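Local coordinates for uncharacterized protein lp_2664 (Lactobacillus plantarum WCFS1, PDB 2PJQ) that is of unknown function but contains an HD domain, which suggests a metal-dependent phosphohydrolase activity, at residues D131-I136 with A204-F209; V148-Y153 with G173-H178. All blocks are in the same frame, centred on the assembly; numbering follows the deposited sequence.

Both contacts belong to the all-helical second half of the chain. Contact 1 closes a long loop by joining the turn into helix 134-148 to the start of helix 204-219, and contact 2 is nested inside that loop. Their centres lie about 16 Å apart; the nearest atoms come to about 4 Å without touching. Helix 134-148 runs from one to the other, starting in contact 1 and ending where 148-153 begins. Helix 204-219 also serves both, with its first turns in contact 1 and Val-210 and Phe-213 further along packed on Ile-176 of contact 2. Both contacts also meet the second subunit, so this helical part of the chain lies at the dimer interface.

Contact 1 of 2, residues D131-I136 with A204-F209; sequences DAIGAI and AVMHEF
In the selenomethionine Met-206, chi1 of -61° puts CG anti to the carbonyl carbon and chi2 of -178° carries SE straight on to Ile-133, after which the chain bends at chi3 and CE turns to Ala-132. The contact is a helix-to-turn packing in an all-helical HD-domain fold: helix 204-219 lies against the link between helices 119-130 and 134-148, just past Asp-128, the last residue of a probable H...HD...D motif.

Met-206 does most of the touching, laid over the backbone of the turn. Its SE sits 3.4 Å from Ile-133 CB and 3.7 Å from Ile-133 CG2. The methyl CE reaches on to Ile-133 CA at 3.5 Å and to the carbonyl oxygen Ala-132 O at 3.6 Å. Nearer the root of the side chain, Met-206 CG packs on Gly-134 N at 3.5 Å. Ile-133 meets the selenium with CB and the CG2 branch, while its CG1 branch leads off, and the residue also packs on Ala-199 and Arg-202. Gly-134 has a positive phi of 74°, which suits a residue without a side chain, and the CA atoms of the two segments are nearest here, Gly-134 CA lying 5.9 Å from Met-206 CA.

Met-206 also touches Phe-179, Leu-183 and Phe-184. At the start of helix 134-148, Ala-135 N and Ile-136 N donate to the two carboxylate oxygens of Glu-216 of the second subunit, while Asp-131 makes a salt bridge to Arg-37 and a hydrogen bond to His-34, the latter part of the probable motif.

One residue before Met-206, the contact is looser: the methyl Val-205 CG1 lies 4.4 Å from the backbone nitrogen Ala-135 N.

Contact 2 of 2, residues V148-Y153 with G173-H178; sequences VGEKIY and GTAINH
Tyr-153 and Thr-174 have the most surface buried here, with Ile-152 and Ala-175 close behind. CG of Tyr-153 is anti to the backbone N (chi1 180°), and the ring passes obliquely by Ile-176, its CD1 3.8 Å from Ile-176 CB; the ring also meets Trp-217 edge-to-face. Thr-174 packs its CB against Tyr-153 CA at 3.9 Å. Ile-152 touches mainly through its backbone: Ile-152 O accepts a hydrogen bond from Ile-176 N at 3.0 Å, the donor tilted from the carbonyl plane, while its CG2 lies 4.2 Å from Ala-175 CB. One residue earlier, Lys-151 O accepts a hydrogen bond from Ala-175 N in its carbonyl plane at 2.7 Å. Glu-150 lays CG against Gly-173 O at 3.3 Å and makes a weak hydrogen bond to Ser-145 OG through OE1. An alanine at Glu-150 would probably open a gap beside Gly-173 O and leave Ser-145 OG without this weak partner. Tyr-143 of the second subunit reaches Glu-150 O. Thr-174 is the N-cap of helix 175-183, its OG1, less surely placed, accepting from Asn-177 N. The whole is a helix N-terminus with a threonine N-cap, whose first two N-H groups are taken up by backbone carbonyls of the loop 148-153.

Contact 1 of 2, residues D131-I136 with A204-F209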
ATOM      1  N   ASP B 131      10.692  -9.102  -7.633  1.00  6.94           N
ATOM      2  CA  ASP B 131       9.344  -9.085  -7.083  1.00  5.17           C
ATOM      3  C   ASP B 131       9.121  -7.862  -6.207  1.00  5.87           C
ATOM      4  O   ASP B 131       8.138  -7.793  -5.475  1.00  6.76           O
ATOM      5  CB  ASP B 131       9.097 -10.330  -6.246  1.00  3.38           C
ATOM      6  CG  ASP B 131       7.616 -10.620  -6.072  1.00  8.24           C
ATOM      7  OD1 ASP B 131       6.937 -10.879  -7.102  1.00  9.62           O
ATOM      8  OD2 ASP B 131       7.119 -10.583  -4.921  1.00  8.25           O
ATOM      9  N   ALA B 132      10.046  -6.911  -6.259  1.00  5.06           N
ATOM     10  CA  ALA B 132       9.925  -5.699  -5.465  1.00  6.80           C
ATOM     11  C   ALA B 132       9.912  -4.480  -6.378  1.00  7.79           C
ATOM     12  O   ALA B 132      10.290  -3.379  -5.982  1.00  9.54           O
ATOM     13  CB  ALA B 132      11.071  -5.598  -4.459  1.00  2.67           C
ATOM     14  N   ILE B 133       9.486  -4.698  -7.611  1.00  7.66           N
ATOM     15  CA  ILE B 133       9.415  -3.631  -8.592  1.00  7.99           C
ATOM     16  C   ILE B 133       8.245  -3.991  -9.463  1.00  9.43           C
ATOM     17  O   ILE B 133       7.623  -5.030  -9.259  1.00 11.76           O
ATOM     18  CB  ILE B 133      10.710  -3.527  -9.453  1.00  6.28           C
ATOM     19  CG1 ILE B 133      10.920  -4.810 -10.273  1.00  5.00           C
ATOM     20  CG2 ILE B 133      11.912  -3.238  -8.544  1.00  3.58           C
ATOM     21  CD1 ILE B 133      12.198  -4.807 -11.129  1.00  4.40           C
ATOM     22  N   GLY B 134       7.943  -3.159 -10.445  1.00  6.40           N
ATOM     23  CA  GLY B 134       6.794  -3.452 -11.269  1.00  6.00           C
ATOM     24  C   GLY B 134       5.586  -3.131 -10.407  1.00  6.80           C
ATOM     25  O   GLY B 134       5.733  -2.707  -9.264  1.00  5.12           O
ATOM     26  N   ALA B 135       4.395  -3.322 -10.963  1.00 15.19           N
ATOM     27  CA  ALA B 135       3.142  -3.053 -10.267  1.00 14.86           C
ATOM     28  C   ALA B 135       3.138  -3.768  -8.919  1.00 16.62           C
ATOM     29  O   ALA B 135       2.711  -3.202  -7.891  1.00 16.10           O
ATOM     30  CB  ALA B 135       1.982  -3.528 -11.112  1.00 10.79           C
ATOM     31  N   ILE B 136       3.628  -5.006  -8.923  1.00 12.07           N
ATOM     32  CA  ILE B 136       3.683  -5.779  -7.696  1.00 13.30           C
ATOM     33  C   ILE B 136       4.543  -5.097  -6.637  1.00 13.33           C
ATOM     34  O   ILE B 136       4.162  -5.032  -5.467  1.00 13.34           O
ATOM     35  CB  ILE B 136       4.182  -7.187  -7.967  1.00 15.32           C
ATOM     36  CG1 ILE B 136       3.003  -8.035  -8.478  1.00 16.76           C
ATOM     37  CG2 ILE B 136       4.818  -7.754  -6.715  1.00 14.92           C
ATOM     38  CD1 ILE B 136       3.348  -9.469  -8.868  1.00 14.90           C
ATOM     39  N   ALA B 204       8.963   1.185 -15.872  1.00 16.26           N
ATOM     40  CA  ALA B 204       8.105   2.199 -16.446  1.00 14.82           C
ATOM     41  C   ALA B 204       6.879   2.479 -15.584  1.00 15.20           C
ATOM     42  O   ALA B 204       6.434   3.620 -15.470  1.00 14.98           O
ATOM     43  CB  ALA B 204       7.687   1.772 -17.829  1.00 13.82           C
ATOM     44  N   VAL B 205       6.345   1.428 -14.977  1.00 13.60           N
ATOM     45  CA  VAL B 205       5.157   1.510 -14.129  1.00 12.30           C
ATOM     46  C   VAL B 205       5.434   2.207 -12.811  1.00 11.35           C
ATOM     47  O   VAL B 205       4.645   3.007 -12.339  1.00  9.71           O
ATOM     48  CB  VAL B 205       4.636   0.102 -13.791  1.00 18.80           C
ATOM     49  CG1 VAL B 205       3.169   0.186 -13.396  1.00 19.48           C
ATOM     50  CG2 VAL B 205       4.864  -0.849 -14.982  1.00 19.22           C
HETATM   51  N   MSE B 206       6.554   1.865 -12.200  1.00 14.60           N
HETATM   52  CA  MSE B 206       6.915   2.466 -10.942  1.00 15.30           C
HETATM   53  C   MSE B 206       7.113   3.947 -11.182  1.00 14.79           C
HETATM   54  O   MSE B 206       6.643   4.765 -10.390  1.00 14.49           O
HETATM   55  CB  MSE B 206       8.192   1.838 -10.394  1.00 23.88           C
HETATM   56  CG  MSE B 206       8.106   0.352 -10.104  1.00 26.83           C
HETATM   57 SE   MSE B 206       9.784  -0.293  -9.355  1.00 37.29          SE
HETATM   58  CE  MSE B 206       9.303  -0.314  -7.491  1.00 33.69           C
ATOM     59  N   HIS B 207       7.799   4.296 -12.275  1.00 12.94           N
ATOM     60  CA  HIS B 207       8.025   5.710 -12.597  1.00 13.03           C
ATOM     61  C   HIS B 207       6.735   6.476 -12.876  1.00 13.68           C
ATOM     62  O   HIS B 207       6.627   7.640 -12.518  1.00 13.17           O
ATOM     63  CB  HIS B 207       8.988   5.880 -13.777  1.00  8.23           C
ATOM     64  CG  HIS B 207      10.423   5.939 -13.370  1.00  5.63           C
ATOM     65  ND1 HIS B 207      11.243   4.830 -13.380  1.00  7.16           N
ATOM     66  CD2 HIS B 207      11.160   6.947 -12.852  1.00  5.34           C
ATOM     67  CE1 HIS B 207      12.422   5.153 -12.878  1.00  5.84           C
ATOM     68  NE2 HIS B 207      12.399   6.431 -12.547  1.00  3.94           N
ATOM     69  N   GLU B 208       5.763   5.838 -13.520  1.00 15.13           N
ATOM     70  CA  GLU B 208       4.482   6.493 -13.772  1.00 19.72           C
ATOM     71  C   GLU B 208       3.752   6.730 -12.444  1.00 20.19           C
ATOM     72  O   GLU B 208       3.013   7.709 -12.284  1.00 19.58           O
ATOM     73  CB  GLU B 208       3.611   5.639 -14.699  1.00 30.23           C
ATOM     74  CG  GLU B 208       3.834   5.943 -16.184  1.00 38.88           C
ATOM     75  CD  GLU B 208       3.575   4.738 -17.069  1.00 42.26           C
ATOM     76  OE1 GLU B 208       2.431   4.229 -17.049  1.00 43.87           O
ATOM     77  OE2 GLU B 208       4.519   4.300 -17.779  1.00 43.57           O
ATOM     78  N   PHE B 209       3.982   5.832 -11.489  1.00 21.94           N
ATOM     79  CA  PHE B 209       3.355   5.929 -10.184  1.00 19.76           C
ATOM     80  C   PHE B 209       3.936   7.066  -9.349  1.00 19.16           C
ATOM     81  O   PHE B 209       3.184   7.901  -8.854  1.00 20.20           O
ATOM     82  CB  PHE B 209       3.479   4.601  -9.429  1.00 17.73           C
ATOM     83  CG  PHE B 209       2.911   4.640  -8.045  1.00 17.23           C
ATOM     84  CD1 PHE B 209       1.543   4.775  -7.839  1.00 18.39           C
ATOM     85  CD2 PHE B 209       3.749   4.590  -6.938  1.00 18.93           C
ATOM     86  CE1 PHE B 209       1.014   4.861  -6.540  1.00 17.98           C
ATOM     87  CE2 PHE B 209       3.231   4.677  -5.636  1.00 19.10           C
ATOM     88  CZ  PHE B 209       1.859   4.813  -5.441  1.00 17.84           C
TER

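Contact 2 of 2, residues V148-Y153 with G173-H178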
ATOM      1  N   VAL B 148       3.423  -1.023   8.667  1.00 11.44           N
ATOM      2  CA  VAL B 148       4.293  -0.438   9.670  1.00 12.52           C
ATOM      3  C   VAL B 148       3.861   0.934  10.180  1.00 15.15           C
ATOM      4  O   VAL B 148       4.280   1.352  11.252  1.00 16.04           O
ATOM      5  CB  VAL B 148       5.757  -0.369   9.127  1.00 12.75           C
ATOM      6  CG1 VAL B 148       6.604   0.587   9.960  1.00 13.35           C
ATOM      7  CG2 VAL B 148       6.369  -1.750   9.140  1.00  7.90           C
ATOM      8  N   GLY B 149       3.027   1.636   9.429  1.00 16.52           N
ATOM      9  CA  GLY B 149       2.608   2.953   9.873  1.00 18.97           C
ATOM     10  C   GLY B 149       3.488   4.077   9.343  1.00 21.35           C
ATOM     11  O   GLY B 149       3.363   5.228   9.751  1.00 23.05           O
ATOM     12  N   GLU B 150       4.376   3.733   8.421  1.00 20.60           N
ATOM     13  CA  GLU B 150       5.298   4.672   7.798  1.00 21.15           C
ATOM     14  C   GLU B 150       4.546   5.807   7.118  1.00 21.08           C
ATOM     15  O   GLU B 150       3.344   5.729   6.916  1.00 21.05           O
ATOM     16  CB  GLU B 150       6.108   3.914   6.759  1.00 28.93           C
ATOM     17  CG  GLU B 150       7.535   4.337   6.556  1.00 31.92           C
ATOM     18  CD  GLU B 150       8.195   3.476   5.501  1.00 34.99           C
ATOM     19  OE1 GLU B 150       7.834   3.633   4.313  1.00 35.51           O
ATOM     20  OE2 GLU B 150       9.051   2.632   5.858  1.00 35.45           O
ATOM     21  N   LYS B 151       5.267   6.857   6.753  1.00 24.53           N
ATOM     22  CA  LYS B 151       4.670   8.002   6.073  1.00 26.09           C
ATOM     23  C   LYS B 151       4.742   7.803   4.544  1.00 26.84           C
ATOM     24  O   LYS B 151       5.748   7.319   4.013  1.00 27.45           O
ATOM     25  CB  LYS B 151       5.421   9.261   6.487  1.00 28.58           C
ATOM     26  CG  LYS B 151       4.736  10.569   6.141  1.00 32.12           C
ATOM     27  CD  LYS B 151       5.577  11.737   6.632  1.00 35.39           C
ATOM     28  CE  LYS B 151       5.802  11.663   8.140  1.00 36.41           C
ATOM     29  NZ  LYS B 151       6.819  12.651   8.589  1.00 38.17           N
ATOM     30  N   ILE B 152       3.693   8.187   3.827  1.00 25.69           N
ATOM     31  CA  ILE B 152       3.694   7.983   2.384  1.00 27.35           C
ATOM     32  C   ILE B 152       4.558   8.958   1.607  1.00 27.87           C
ATOM     33  O   ILE B 152       5.214   8.570   0.647  1.00 29.33           O
ATOM     34  CB  ILE B 152       2.265   8.052   1.784  1.00 26.89           C
ATOM     35  CG1 ILE B 152       1.312   7.164   2.580  1.00 27.82           C
ATOM     36  CG2 ILE B 152       2.285   7.563   0.333  1.00 25.33           C
ATOM     37  CD1 ILE B 152      -0.142   7.309   2.180  1.00 28.42           C
ATOM     38  N   TYR B 153       4.557  10.217   2.022  1.00 28.67           N
ATOM     39  CA  TYR B 153       5.313  11.250   1.328  1.00 28.73           C
ATOM     40  C   TYR B 153       5.418  12.491   2.198  1.00 30.03           C
ATOM     41  O   TYR B 153       4.599  12.693   3.087  1.00 31.43           O
ATOM     42  CB  TYR B 153       4.590  11.594   0.032  1.00 28.51           C
ATOM     43  CG  TYR B 153       5.244  12.661  -0.804  1.00 27.69           C
ATOM     44  CD1 TYR B 153       6.522  12.480  -1.321  1.00 26.78           C
ATOM     45  CD2 TYR B 153       4.562  13.832  -1.120  1.00 27.80           C
ATOM     46  CE1 TYR B 153       7.104  13.433  -2.138  1.00 26.79           C
ATOM     47  CE2 TYR B 153       5.133  14.794  -1.936  1.00 27.75           C
ATOM     48  CZ  TYR B 153       6.407  14.588  -2.445  1.00 27.86           C
ATOM     49  OH  TYR B 153       6.973  15.533  -3.273  1.00 27.47           O
ATOM     50  N   GLY B 173      11.999   6.173   6.363  1.00 47.38           N
ATOM     51  CA  GLY B 173      11.859   7.220   5.370  1.00 42.10           C
ATOM     52  C   GLY B 173      10.416   7.281   4.927  1.00 37.02           C
ATOM     53  O   GLY B 173       9.543   6.743   5.600  1.00 37.80           O
ATOM     54  N   THR B 174      10.144   7.938   3.810  1.00 32.36           N
ATOM     55  CA  THR B 174       8.772   7.991   3.327  1.00 29.09           C
ATOM     56  C   THR B 174       8.610   6.900   2.266  1.00 27.43           C
ATOM     57  O   THR B 174       9.589   6.440   1.673  1.00 26.43           O
ATOM     58  CB  THR B 174       8.441   9.358   2.716  1.00 28.76           C
ATOM     59  OG1 THR B 174       9.124   9.506   1.467  1.00 26.93           O
ATOM     60  CG2 THR B 174       8.876  10.466   3.650  1.00 27.41           C
ATOM     61  N   ALA B 175       7.374   6.481   2.035  1.00 24.57           N
ATOM     62  CA  ALA B 175       7.104   5.435   1.067  1.00 21.16           C
ATOM     63  C   ALA B 175       7.622   5.799  -0.310  1.00 21.20           C
ATOM     64  O   ALA B 175       8.265   4.991  -0.974  1.00 21.41           O
ATOM     65  CB  ALA B 175       5.628   5.175   1.009  1.00 23.39           C
ATOM     66  N   ILE B 176       7.330   7.014  -0.754  1.00 22.64           N
ATOM     67  CA  ILE B 176       7.787   7.440  -2.065  1.00 22.18           C
ATOM     68  C   ILE B 176       9.311   7.416  -2.123  1.00 21.94           C
ATOM     69  O   ILE B 176       9.884   6.887  -3.073  1.00 23.72           O
ATOM     70  CB  ILE B 176       7.293   8.868  -2.407  1.00 24.47           C
ATOM     71  CG1 ILE B 176       5.766   8.888  -2.535  1.00 23.94           C
ATOM     72  CG2 ILE B 176       7.921   9.337  -3.717  1.00 26.14           C
ATOM     73  CD1 ILE B 176       5.226   8.182  -3.773  1.00 23.84           C
ATOM     74  N   ASN B 177       9.968   7.972  -1.110  1.00 19.71           N
ATOM     75  CA  ASN B 177      11.427   8.010  -1.092  1.00 19.60           C
ATOM     76  C   ASN B 177      12.075   6.638  -1.316  1.00 20.75           C
ATOM     77  O   ASN B 177      13.227   6.541  -1.759  1.00 21.70           O
ATOM     78  CB  ASN B 177      11.937   8.601   0.227  1.00 20.79           C
ATOM     79  CG  ASN B 177      11.654  10.095   0.367  1.00 22.04           C
ATOM     80  OD1 ASN B 177      11.429  10.810  -0.617  1.00 22.39           O
ATOM     81  ND2 ASN B 177      11.688  10.576   1.601  1.00 22.95           N
ATOM     82  N   HIS B 178      11.332   5.577  -1.018  1.00 19.30           N
ATOM     83  CA  HIS B 178      11.851   4.231  -1.186  1.00 17.07           C
ATOM     84  C   HIS B 178      12.118   3.903  -2.648  1.00 14.95           C
ATOM     85  O   HIS B 178      13.064   3.187  -2.958  1.00 13.84           O
ATOM     86  CB  HIS B 178      10.891   3.205  -0.578  1.00 21.65           C
ATOM     87  CG  HIS B 178      11.546   1.898  -0.269  1.00 24.52           C
ATOM     88  ND1 HIS B 178      12.801   1.818   0.300  1.00 24.24           N
ATOM     89  CD2 HIS B 178      11.142   0.622  -0.470  1.00 25.95           C
ATOM     90  CE1 HIS B 178      13.142   0.549   0.431  1.00 25.39           C
ATOM     91  NE2 HIS B 178      12.154  -0.197  -0.029  1.00 26.29           N
TER